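Local coordinates for ABC transporter binding protein AcbH (Actinoplanes, PDB 3OO8), which binds beta-D-galactopyranose with exclusive preference, as the extracellular solute receptor of a bacterial ABC transporter, at residues 108-113 against 133-138; 177-182 against 233-238; 184-189 against 243-248. The protein carries 2 engineered substitutions. One frame throughout, in Å; residues are numbered along the deposited sequence.

Interaction 1: 108-113 against 133-138; sequences DVWDKI and YLVPLY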
loop_
_atom_site.group_PDB
_atom_site.type_symbol
_atom_site.label_atom_id
_atom_site.label_comp_id
_atom_site.label_asym_id
_atom_site.label_seq_id
_atom_site.Cartn_x
_atom_site.Cartn_y
_atom_site.Cartn_z
ATOM N N ASP A 108 20.832 8.794 12.288
ATOM C CA ASP A 108 21.449 10.085 12.042
ATOM C C ASP A 108 20.776 10.907 10.937
ATOM O O ASP A 108 20.526 12.099 11.100
ATOM C CB ASP A 108 22.978 9.991 11.878
ATOM C CG ASP A 108 23.424 8.990 10.827
ATOM O OD1 ASP A 108 22.599 8.314 10.143
ATOM O OD2 ASP A 108 24.655 8.888 10.647
ATOM N N VAL A 109 20.434 10.251 9.831
ATOM C CA VAL A 109 19.643 10.880 8.781
ATOM C C VAL A 109 18.328 11.380 9.361
ATOM O O VAL A 109 17.907 12.502 9.089
ATOM C CB VAL A 109 19.329 9.857 7.660
ATOM C CG1 VAL A 109 18.316 10.437 6.646
ATOM C CG2 VAL A 109 20.638 9.447 6.950
ATOM N N TRP A 110 17.686 10.544 10.176
ATOM C CA TRP A 110 16.392 10.880 10.764
ATOM C C TRP A 110 16.420 12.007 11.800
ATOM O O TRP A 110 15.447 12.723 11.963
ATOM C CB TRP A 110 15.659 9.603 11.233
ATOM C CG TRP A 110 14.904 8.919 10.083
ATOM C CD1 TRP A 110 15.395 8.011 9.211
ATOM C CD2 TRP A 110 13.548 9.148 9.731
ATOM N NE1 TRP A 110 14.393 7.629 8.310
ATOM C CE2 TRP A 110 13.258 8.324 8.620
ATOM C CE3 TRP A 110 12.549 9.980 10.245
ATOM C CZ2 TRP A 110 12.002 8.297 8.016
ATOM C CZ3 TRP A 110 11.291 9.965 9.653
ATOM C CH2 TRP A 110 11.028 9.116 8.542
ATOM N N ASP A 111 17.581 12.208 12.425
ATOM C CA ASP A 111 17.748 13.350 13.320
ATOM C C ASP A 111 17.568 14.646 12.507
ATOM O O ASP A 111 17.098 15.664 13.025
ATOM C CB ASP A 111 19.161 13.331 13.928
ATOM C CG ASP A 111 19.363 12.239 14.962
ATOM O OD1 ASP A 111 18.375 11.734 15.533
ATOM O OD2 ASP A 111 20.541 11.901 15.214
ATOM N N LYS A 112 17.930 14.613 11.230
ATOM C CA LYS A 112 17.809 15.800 10.382
ATOM C C LYS A 112 16.454 15.902 9.687
ATOM O O LYS A 112 15.878 16.997 9.560
ATOM C CB LYS A 112 18.920 15.763 9.344
ATOM C CG LYS A 112 18.712 16.642 8.129
ATOM C CD LYS A 112 19.253 18.047 8.322
ATOM C CE LYS A 112 19.462 18.696 6.953
ATOM N NZ LYS A 112 19.680 20.166 7.045
ATOM N N ILE A 113 15.931 14.774 9.229
ATOM C CA ILE A 113 14.691 14.853 8.468
ATOM C C ILE A 113 13.407 14.548 9.237
ATOM O O ILE A 113 12.324 14.768 8.705
ATOM C CB ILE A 113 14.700 13.911 7.247
ATOM C CG1 ILE A 113 14.642 12.452 7.700
ATOM C CG2 ILE A 113 15.960 14.125 6.394
ATOM C CD1 ILE A 113 14.475 11.478 6.534
ATOM N N TYR A 133 15.644 2.479 9.139
ATOM C CA TYR A 133 16.347 1.813 8.040
ATOM C C TYR A 133 15.916 2.315 6.658
ATOM O O TYR A 133 16.599 2.076 5.665
ATOM C CB TYR A 133 16.205 0.275 8.126
ATOM C CG TYR A 133 16.916 -0.302 9.331
ATOM C CD1 TYR A 133 18.266 -0.556 9.272
ATOM C CD2 TYR A 133 16.201 -0.595 10.503
ATOM C CE1 TYR A 133 18.944 -1.095 10.375
ATOM C CE2 TYR A 133 16.865 -1.121 11.606
ATOM C CZ TYR A 133 18.222 -1.364 11.518
ATOM O OH TYR A 133 18.879 -1.914 12.606
ATOM N N LEU A 134 14.769 2.989 6.616
ATOM C CA LEU A 134 14.200 3.442 5.349
ATOM C C LEU A 134 14.007 4.954 5.343
ATOM O O LEU A 134 13.636 5.540 6.372
ATOM C CB LEU A 134 12.813 2.803 5.168
ATOM C CG LEU A 134 12.080 3.012 3.811
ATOM C CD1 LEU A 134 12.487 1.929 2.813
ATOM C CD2 LEU A 134 10.557 3.077 3.969
ATOM N N VAL A 135 14.176 5.572 4.162
ATOM C CA VAL A 135 13.639 6.929 3.953
ATOM C C VAL A 135 12.499 6.797 2.953
ATOM O O VAL A 135 12.759 6.379 1.826
ATOM C CB VAL A 135 14.621 7.909 3.341
ATOM C CG1 VAL A 135 13.876 9.237 3.085
ATOM C CG2 VAL A 135 15.779 8.162 4.300
ATOM N N PRO A 136 11.273 7.115 3.370
ATOM C CA PRO A 136 10.171 6.904 2.403
ATOM C C PRO A 136 10.038 8.077 1.452
ATOM O O PRO A 136 10.507 9.183 1.761
ATOM C CB PRO A 136 8.943 6.849 3.325
ATOM C CG PRO A 136 9.258 7.726 4.449
ATOM C CD PRO A 136 10.756 7.589 4.673
ATOM N N LEU A 137 9.370 7.845 0.321
ATOM C CA LEU A 137 9.204 8.893 -0.699
ATOM C C LEU A 137 7.737 9.167 -0.998
ATOM O O LEU A 137 7.322 10.328 -0.975
ATOM C CB LEU A 137 9.955 8.531 -2.003
ATOM C CG LEU A 137 10.107 9.734 -2.949
ATOM C CD1 LEU A 137 11.007 10.823 -2.347
ATOM C CD2 LEU A 137 10.660 9.223 -4.289
ATOM N N TYR A 138 6.940 8.128 -1.281
ATOM C CA TYR A 138 5.539 8.323 -1.668
ATOM C C TYR A 138 4.732 7.056 -1.362
ATOM O O TYR A 138 5.289 5.974 -1.170
ATOM C CB TYR A 138 5.377 8.648 -3.178
ATOM C CG TYR A 138 6.033 7.595 -4.047
ATOM C CD1 TYR A 138 5.392 6.367 -4.280
ATOM C CD2 TYR A 138 7.336 7.778 -4.535
ATOM C CE1 TYR A 138 6.034 5.333 -5.005
ATOM C CE2 TYR A 138 7.996 6.750 -5.223
ATOM C CZ TYR A 138 7.337 5.551 -5.457
ATOM O OH TYR A 138 8.005 4.568 -6.136
#
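Val-109 starts the contact by turning its CG1 methyl to CG2 of Val-135, 4.1 Å away. The two valine side chains cross at about a right angle. CG1 is anti to the backbone N of Val-109 (chi1 171°), and this carries it to the strand.

Trp-110 supplies the polar link. Its NE1 donates to the backbone O of Leu-134 at 2.9 Å. The oxygen lies at the edge of the indole, in the ring plane. The N-H...O angle is 149°, so the bond is somewhat bent, and the donor sits out of the carbonyl plane. Further along the same edge, CZ2 of Trp-110 meets CD of Pro-136 at 3.6 Å. A buried indole N-H is thus satisfied by the backbone carbonyl of Leu-134, and this helps to set how the ring is turned.

One turn on, Ile-113 lays CD1 over the centre of the Trp-110 ring, 3.9 Å above its plane. The same methyl lies 4.2 Å from CG1 of Val-135. The two methyls of Val-135 therefore serve different helix residues.

All the touching residues are buried. This is helix-on-sheet packing in a lobe of the class 2 solute-binding fold. The axes of the two short segments approach to 10.0 Å, and their N-to-C directions differ by 41°. Tyr-132 stacks on the Trp-110 ring, and helix 119-124 packs against Trp-110, Leu-134 and Pro-136. Helix 312-322 touches Val-109 and Val-135, while strand 301-304 pairs with the strand through Val-135 and Phe-303.

Interaction 2: 177-182 against 233-238; sequences LVPLAF and AAYQQK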
loop_
_atom_site.group_PDB
_atom_site.type_symbol
_atom_site.label_atom_id
_atom_site.label_comp_id
_atom_site.label_asym_id
_atom_site.label_seq_id
_atom_site.Cartn_x
_atom_site.Cartn_y
_atom_site.Cartn_z
ATOM N N LEU A 177 -28.717 -1.089 -8.684
ATOM C CA LEU A 177 -27.309 -0.905 -8.966
ATOM C C LEU A 177 -26.543 -1.986 -8.218
ATOM O O LEU A 177 -26.966 -2.382 -7.138
ATOM C CB LEU A 177 -26.910 0.470 -8.403
ATOM C CG LEU A 177 -25.860 1.349 -9.061
ATOM C CD1 LEU A 177 -26.263 1.701 -10.484
ATOM C CD2 LEU A 177 -25.732 2.611 -8.220
ATOM N N VAL A 178 -25.434 -2.456 -8.783
ATOM C CA VAL A 178 -24.535 -3.375 -8.076
ATOM C C VAL A 178 -23.829 -2.477 -7.047
ATOM O O VAL A 178 -23.276 -1.469 -7.450
ATOM C CB VAL A 178 -23.492 -3.946 -9.045
ATOM C CG1 VAL A 178 -22.349 -4.599 -8.301
ATOM C CG2 VAL A 178 -24.148 -4.906 -10.066
ATOM N N PRO A 179 -23.888 -2.810 -5.744
ATOM C CA PRO A 179 -23.303 -1.848 -4.796
ATOM C C PRO A 179 -21.790 -1.730 -4.941
ATOM O O PRO A 179 -21.249 -0.636 -5.086
ATOM C CB PRO A 179 -23.694 -2.426 -3.429
ATOM C CG PRO A 179 -25.031 -3.143 -3.726
ATOM C CD PRO A 179 -24.719 -3.815 -5.046
ATOM N N LEU A 180 -21.110 -2.862 -4.863
ATOM C CA LEU A 180 -19.672 -2.863 -4.970
ATOM C C LEU A 180 -19.202 -3.670 -6.172
ATOM O O LEU A 180 -19.335 -4.892 -6.220
ATOM C CB LEU A 180 -19.060 -3.421 -3.677
ATOM C CG LEU A 180 -19.208 -2.568 -2.413
ATOM C CD1 LEU A 180 -19.278 -3.470 -1.194
ATOM C CD2 LEU A 180 -18.018 -1.577 -2.326
ATOM N N ALA A 181 -18.670 -2.979 -7.167
ATOM C CA ALA A 181 -17.967 -3.670 -8.242
ATOM C C ALA A 181 -16.850 -4.473 -7.573
ATOM O O ALA A 181 -16.158 -3.976 -6.680
ATOM C CB ALA A 181 -17.387 -2.673 -9.225
ATOM N N PHE A 182 -16.675 -5.715 -8.008
ATOM C CA PHE A 182 -15.746 -6.609 -7.338
ATOM C C PHE A 182 -15.159 -7.612 -8.332
ATOM O O PHE A 182 -15.885 -8.196 -9.143
ATOM C CB PHE A 182 -16.465 -7.309 -6.187
ATOM C CG PHE A 182 -15.546 -8.068 -5.257
ATOM C CD1 PHE A 182 -14.465 -7.434 -4.667
ATOM C CD2 PHE A 182 -15.790 -9.411 -4.976
ATOM C CE1 PHE A 182 -13.639 -8.127 -3.830
ATOM C CE2 PHE A 182 -14.953 -10.133 -4.124
ATOM C CZ PHE A 182 -13.871 -9.472 -3.551
ATOM N N ALA A 233 -20.300 -9.658 1.337
ATOM C CA ALA A 233 -20.370 -10.370 0.066
ATOM C C ALA A 233 -21.764 -10.333 -0.538
ATOM O O ALA A 233 -21.895 -10.484 -1.764
ATOM C CB ALA A 233 -19.892 -11.813 0.240
ATOM N N ALA A 234 -22.777 -10.120 0.297
ATOM C CA ALA A 234 -24.157 -9.967 -0.219
ATOM C C ALA A 234 -24.248 -8.781 -1.184
ATOM O O ALA A 234 -25.172 -8.715 -2.014
ATOM C CB ALA A 234 -25.135 -9.765 0.928
ATOM N N TYR A 235 -23.348 -7.814 -1.027
ATOM C CA TYR A 235 -23.386 -6.573 -1.802
ATOM C C TYR A 235 -22.258 -6.444 -2.804
ATOM O O TYR A 235 -22.134 -5.412 -3.456
ATOM C CB TYR A 235 -23.450 -5.351 -0.884
ATOM C CG TYR A 235 -24.526 -5.579 0.141
ATOM C CD1 TYR A 235 -25.858 -5.571 -0.230
ATOM C CD2 TYR A 235 -24.211 -5.902 1.453
ATOM C CE1 TYR A 235 -26.858 -5.844 0.682
ATOM C CE2 TYR A 235 -25.199 -6.157 2.378
ATOM C CZ TYR A 235 -26.531 -6.122 1.989
ATOM O OH TYR A 235 -27.538 -6.391 2.896
ATOM N N GLN A 236 -21.459 -7.500 -2.929
ATOM C CA GLN A 236 -20.378 -7.525 -3.895
ATOM C C GLN A 236 -20.781 -8.173 -5.210
ATOM O O GLN A 236 -21.473 -9.198 -5.237
ATOM C CB GLN A 236 -19.148 -8.256 -3.342
ATOM C CG GLN A 236 -18.517 -7.534 -2.140
ATOM C CD GLN A 236 -17.273 -8.216 -1.625
ATOM O OE1 GLN A 236 -17.275 -9.428 -1.368
ATOM N NE2 GLN A 236 -16.185 -7.441 -1.479
ATOM N N GLN A 237 -20.284 -7.598 -6.291
ATOM C CA GLN A 237 -20.615 -8.071 -7.633
ATOM C C GLN A 237 -20.432 -9.587 -7.800
ATOM O O GLN A 237 -19.429 -10.156 -7.378
ATOM C CB GLN A 237 -19.707 -7.371 -8.614
ATOM C CG GLN A 237 -20.188 -7.459 -10.046
ATOM C CD GLN A 237 -19.316 -6.646 -10.973
ATOM O OE1 GLN A 237 -18.251 -6.169 -10.589
ATOM N NE2 GLN A 237 -19.778 -6.451 -12.203
ATOM N N LYS A 238 -21.407 -10.253 -8.426
ATOM C CA LYS A 238 -21.292 -11.695 -8.666
ATOM C C LYS A 238 -20.280 -12.032 -9.757
ATOM O O LYS A 238 -19.880 -11.177 -10.533
ATOM C CB LYS A 238 -22.673 -12.286 -9.001
ATOM C CG LYS A 238 -23.608 -12.282 -7.776
ATOM C CD LYS A 238 -25.003 -12.882 -8.054
ATOM C CE LYS A 238 -24.923 -14.359 -8.442
ATOM N NZ LYS A 238 -26.250 -14.877 -8.884
#
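Leu-180 and Gln-236 form a single beta bridge, made by two backbone bonds. Leu-180 N donates to Tyr-235 O at 3.1 Å, and Gln-237 N donates to Leu-180 O at 2.9 Å.

Gln-237 adds a third bond with its side chain. Its OE1 accepts from Phe-182 N at 3.1 Å, on a lone pair in the carbonyl plane. The N-H points almost straight at it (165°). CG of Gln-237 is anti to the backbone N (chi1 -164°) and the chain runs on extended, so the amide reaches Phe-182 past the end of the bridge.

The amide of Gln-236 stacks on the Phe-182 ring, with planes 20° apart. NE2 sits over the ring centre, 3.5 Å above the plane. At the other end of the contact, CB of Pro-179 rests 3.9 Å from CB of Tyr-235. Val-178 presses CG1 against CB of Gln-237, 3.8 Å away.

In the fold, this bridge ties the loop after helix 220-232 to strand 178-181. That strand runs parallel to strand 257-261 in the mixed sheet. The chain turns a corner at Pro-179 and Leu-180.

Second-shell residues hold the polar ends. Trp-229 NE1 bonds OE1 of Gln-236, which steadies the stacked amide. Arg-170 binds the Tyr-235 hydroxyl, and helix 162-174 packs on Pro-179 and Tyr-235.

Interaction 3: 184-189 against 243-248; sequences DKDGWP and RTWQDA. With SO4 (sulfate ion), chain C.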
loop_
_atom_site.group_PDB
_atom_site.type_symbol
_atom_site.label_atom_id
_atom_site.label_comp_id
_atom_site.label_asym_id
_atom_site.label_seq_id
_atom_site.Cartn_x
_atom_site.Cartn_y
_atom_site.Cartn_z
ATOM N N ASP A 184 -11.685 -10.604 -8.773
ATOM C CA ASP A 184 -10.566 -11.302 -8.144
ATOM C C ASP A 184 -9.893 -12.355 -9.029
ATOM O O ASP A 184 -9.140 -13.186 -8.543
ATOM C CB ASP A 184 -11.001 -11.953 -6.844
ATOM C CG ASP A 184 -9.827 -12.227 -5.910
ATOM O OD1 ASP A 184 -8.897 -11.385 -5.850
ATOM O OD2 ASP A 184 -9.856 -13.274 -5.213
ATOM N N LYS A 185 -10.177 -12.325 -10.325
ATOM C CA LYS A 185 -9.437 -13.213 -11.206
ATOM C C LYS A 185 -7.923 -13.013 -11.067
ATOM O O LYS A 185 -7.152 -13.962 -11.207
ATOM C CB LYS A 185 -9.896 -13.014 -12.652
ATOM C CG LYS A 185 -9.298 -14.050 -13.624
ATOM C CD LYS A 185 -10.004 -13.970 -14.979
ATOM C CE LYS A 185 -9.724 -15.210 -15.828
ATOM N NZ LYS A 185 -8.307 -15.239 -16.271
ATOM N N ASP A 186 -7.504 -11.773 -10.792
ATOM C CA ASP A 186 -6.101 -11.404 -10.636
ATOM C C ASP A 186 -5.462 -11.858 -9.322
ATOM O O ASP A 186 -4.248 -11.794 -9.162
ATOM C CB ASP A 186 -5.942 -9.885 -10.793
ATOM C CG ASP A 186 -6.441 -9.379 -12.145
ATOM O OD1 ASP A 186 -5.926 -9.838 -13.183
ATOM O OD2 ASP A 186 -7.339 -8.524 -12.151
ATOM N N GLY A 187 -6.301 -12.325 -8.400
ATOM C CA GLY A 187 -5.844 -12.986 -7.174
ATOM C C GLY A 187 -5.544 -12.005 -6.065
ATOM O O GLY A 187 -6.052 -12.138 -4.942
ATOM N N TRP A 188 -4.770 -10.985 -6.385
ATOM C CA TRP A 188 -4.377 -10.027 -5.347
ATOM C C TRP A 188 -5.466 -8.991 -4.946
ATOM O O TRP A 188 -5.474 -8.566 -3.795
ATOM C CB TRP A 188 -3.060 -9.313 -5.696
ATOM C CG TRP A 188 -3.147 -8.602 -7.019
ATOM C CD1 TRP A 188 -2.764 -9.087 -8.251
ATOM C CD2 TRP A 188 -3.655 -7.281 -7.248
ATOM N NE1 TRP A 188 -3.037 -8.164 -9.232
ATOM C CE2 TRP A 188 -3.565 -7.036 -8.646
ATOM C CE3 TRP A 188 -4.194 -6.284 -6.412
ATOM C CZ2 TRP A 188 -3.979 -5.833 -9.219
ATOM C CZ3 TRP A 188 -4.607 -5.072 -6.995
ATOM C CH2 TRP A 188 -4.509 -4.875 -8.393
ATOM N N PRO A 189 -6.398 -8.597 -5.845
ATOM C CA PRO A 189 -7.336 -7.548 -5.405
ATOM C C PRO A 189 -8.098 -7.836 -4.099
ATOM O O PRO A 189 -8.207 -6.937 -3.247
ATOM C CB PRO A 189 -8.328 -7.431 -6.593
ATOM C CG PRO A 189 -7.467 -7.802 -7.784
ATOM C CD PRO A 189 -6.631 -8.964 -7.261
ATOM N N ARG A 243 -13.536 -12.287 -13.004
ATOM C CA ARG A 243 -13.482 -10.897 -13.478
ATOM C C ARG A 243 -12.135 -10.226 -13.238
ATOM O O ARG A 243 -11.558 -10.364 -12.146
ATOM C CB ARG A 243 -14.598 -10.071 -12.798
ATOM C CG ARG A 243 -14.728 -8.607 -13.297
ATOM C CD ARG A 243 -15.977 -7.864 -12.799
ATOM N NE ARG A 243 -17.178 -8.596 -13.206
ATOM C CZ ARG A 243 -17.903 -9.373 -12.404
ATOM N NH1 ARG A 243 -17.610 -9.488 -11.109
ATOM N NH2 ARG A 243 -18.957 -10.039 -12.901
ATOM N N THR A 244 -11.650 -9.488 -14.232
ATOM C CA THR A 244 -10.418 -8.700 -14.052
ATOM C C THR A 244 -10.768 -7.413 -13.308
ATOM O O THR A 244 -11.899 -6.913 -13.367
ATOM C CB THR A 244 -9.740 -8.267 -15.369
ATOM O OG1 THR A 244 -10.642 -7.437 -16.125
ATOM C CG2 THR A 244 -9.289 -9.488 -16.195
ATOM N N TRP A 245 -9.789 -6.858 -12.595
ATOM C CA TRP A 245 -10.088 -5.650 -11.856
ATOM C C TRP A 245 -10.467 -4.503 -12.800
ATOM O O TRP A 245 -11.336 -3.699 -12.474
ATOM C CB TRP A 245 -8.982 -5.299 -10.818
ATOM C CG TRP A 245 -7.734 -4.673 -11.393
ATOM C CD1 TRP A 245 -6.545 -5.301 -11.655
ATOM C CD2 TRP A 245 -7.584 -3.329 -11.867
ATOM N NE1 TRP A 245 -5.651 -4.415 -12.232
ATOM C CE2 TRP A 245 -6.269 -3.198 -12.355
ATOM C CE3 TRP A 245 -8.430 -2.216 -11.912
ATOM C CZ2 TRP A 245 -5.788 -2.003 -12.899
ATOM C CZ3 TRP A 245 -7.951 -1.028 -12.451
ATOM C CH2 TRP A 245 -6.639 -0.936 -12.937
ATOM N N GLN A 246 -9.846 -4.435 -13.978
ATOM C CA GLN A 246 -10.207 -3.385 -14.928
ATOM C C GLN A 246 -11.691 -3.477 -15.335
ATOM O O GLN A 246 -12.350 -2.455 -15.512
ATOM C CB GLN A 246 -9.288 -3.437 -16.160
ATOM C CG GLN A 246 -7.799 -3.209 -15.856
ATOM C CD GLN A 246 -7.016 -4.472 -15.542
ATOM O OE1 GLN A 246 -7.577 -5.478 -15.108
ATOM N NE2 GLN A 246 -5.684 -4.390 -15.689
ATOM N N ASP A 247 -12.227 -4.689 -15.485
ATOM C CA ASP A 247 -13.641 -4.821 -15.849
ATOM C C ASP A 247 -14.569 -4.347 -14.725
ATOM O O ASP A 247 -15.640 -3.799 -14.977
ATOM C CB ASP A 247 -13.985 -6.251 -16.286
ATOM C CG ASP A 247 -13.541 -6.544 -17.732
ATOM O OD1 ASP A 247 -13.165 -5.602 -18.449
ATOM O OD2 ASP A 247 -13.564 -7.716 -18.152
ATOM N N ALA A 248 -14.151 -4.559 -13.474
ATOM C CA ALA A 248 -14.911 -4.035 -12.347
ATOM C C ALA A 248 -14.818 -2.504 -12.344
ATOM O O ALA A 248 -15.816 -1.811 -12.137
ATOM C CB ALA A 248 -14.395 -4.615 -11.020
HETATM S S SO4 C . -18.645 -8.920 -16.562
HETATM O O1 SO4 C . -18.244 -9.394 -17.881
HETATM O O2 SO4 C . -18.869 -10.063 -15.686
HETATM O O3 SO4 C . -17.562 -8.087 -16.047
HETATM O O4 SO4 C . -19.888 -8.158 -16.627
HETATM O O HOH W 1 -9.315 -9.449 -10.409
HETATM O O HOH W 2 -5.976 -7.581 -15.184
#
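Asp-186 binds the start of helix 245-253 through OD2, which accepts from Trp-245 N at 3.0 Å. The donor lies nearly along the C-O axis of the carboxylate. Asp-186 belongs to a type I beta turn from Asp-184 to Gly-187. Thr-244 is the N-cap of the helix, and its OG1 accepts from Asp-247 N. The carboxylate thus sits at the helix N-terminus, which would probably favour its charged form.

OD2 has a second donor in water 1. This water accepts from Asp-186 N and donates to both OD2 and Arg-243 O. Arg-243 O also takes Lys-185 N at 3.0 Å, with the donor tilted 32° from the carbonyl plane. Water 2 donates to Asp-186 OD1 and, at 2.6 Å, to Gln-246 OE1. Asp-184 OD1 is satisfied by Ala-190 N.

The apolar side is aromatic. CZ2 of Trp-188 meets CD1 of Trp-245 at 3.6 Å, with the rings oblique at 59°. Trp-188, just after the turn, lies about 4 Å, between side chains, from Trp-142 and Gln-266, which bind beta-D-galactose in a structure of this protein. It thus lies beside the sugar site.

The Arg-243 side chain leaves the backbone on the side away from 184-189. It runs extended to CD (chi1 -175°), then bends at chi3, bringing the guanidinium edge to a sulfate probably left from crystallisation. NH1 bonds Phe-182 O, and NH2 is shared between Lys-238 O and the sulfate. With an alanine here, Phe-182 O and Lys-238 O would probably lose their guanidinium donors, and the sulfate its cationic partner. The sulfate O3 accepts from Arg-243 NE at 2.9 Å, and its O2 from NH2 at 2.8 Å.

In the fold
Interaction 1 is core packing. Interactions 2 and 3 are partly buried and lie on the other side of the chain's centre. The centres of 1 and 2 are 41 Å apart, yet both reach the same mixed sheet, one through strand 134-147 and the other through strand 178-181. Interaction 1 rests on apolar side chains and one indole bond. Interaction 2 relies on backbone pairing and glutamine amides, and interaction 3 on a carboxylate at a helix start, bridging waters and a pair of tryptophans. Interactions 2 and 3 touch, their centres 13 Å apart and their segments alternating along the chain. Arg-243 joins them by probable hydrogen bonds to two backbone carbonyls of interaction 2.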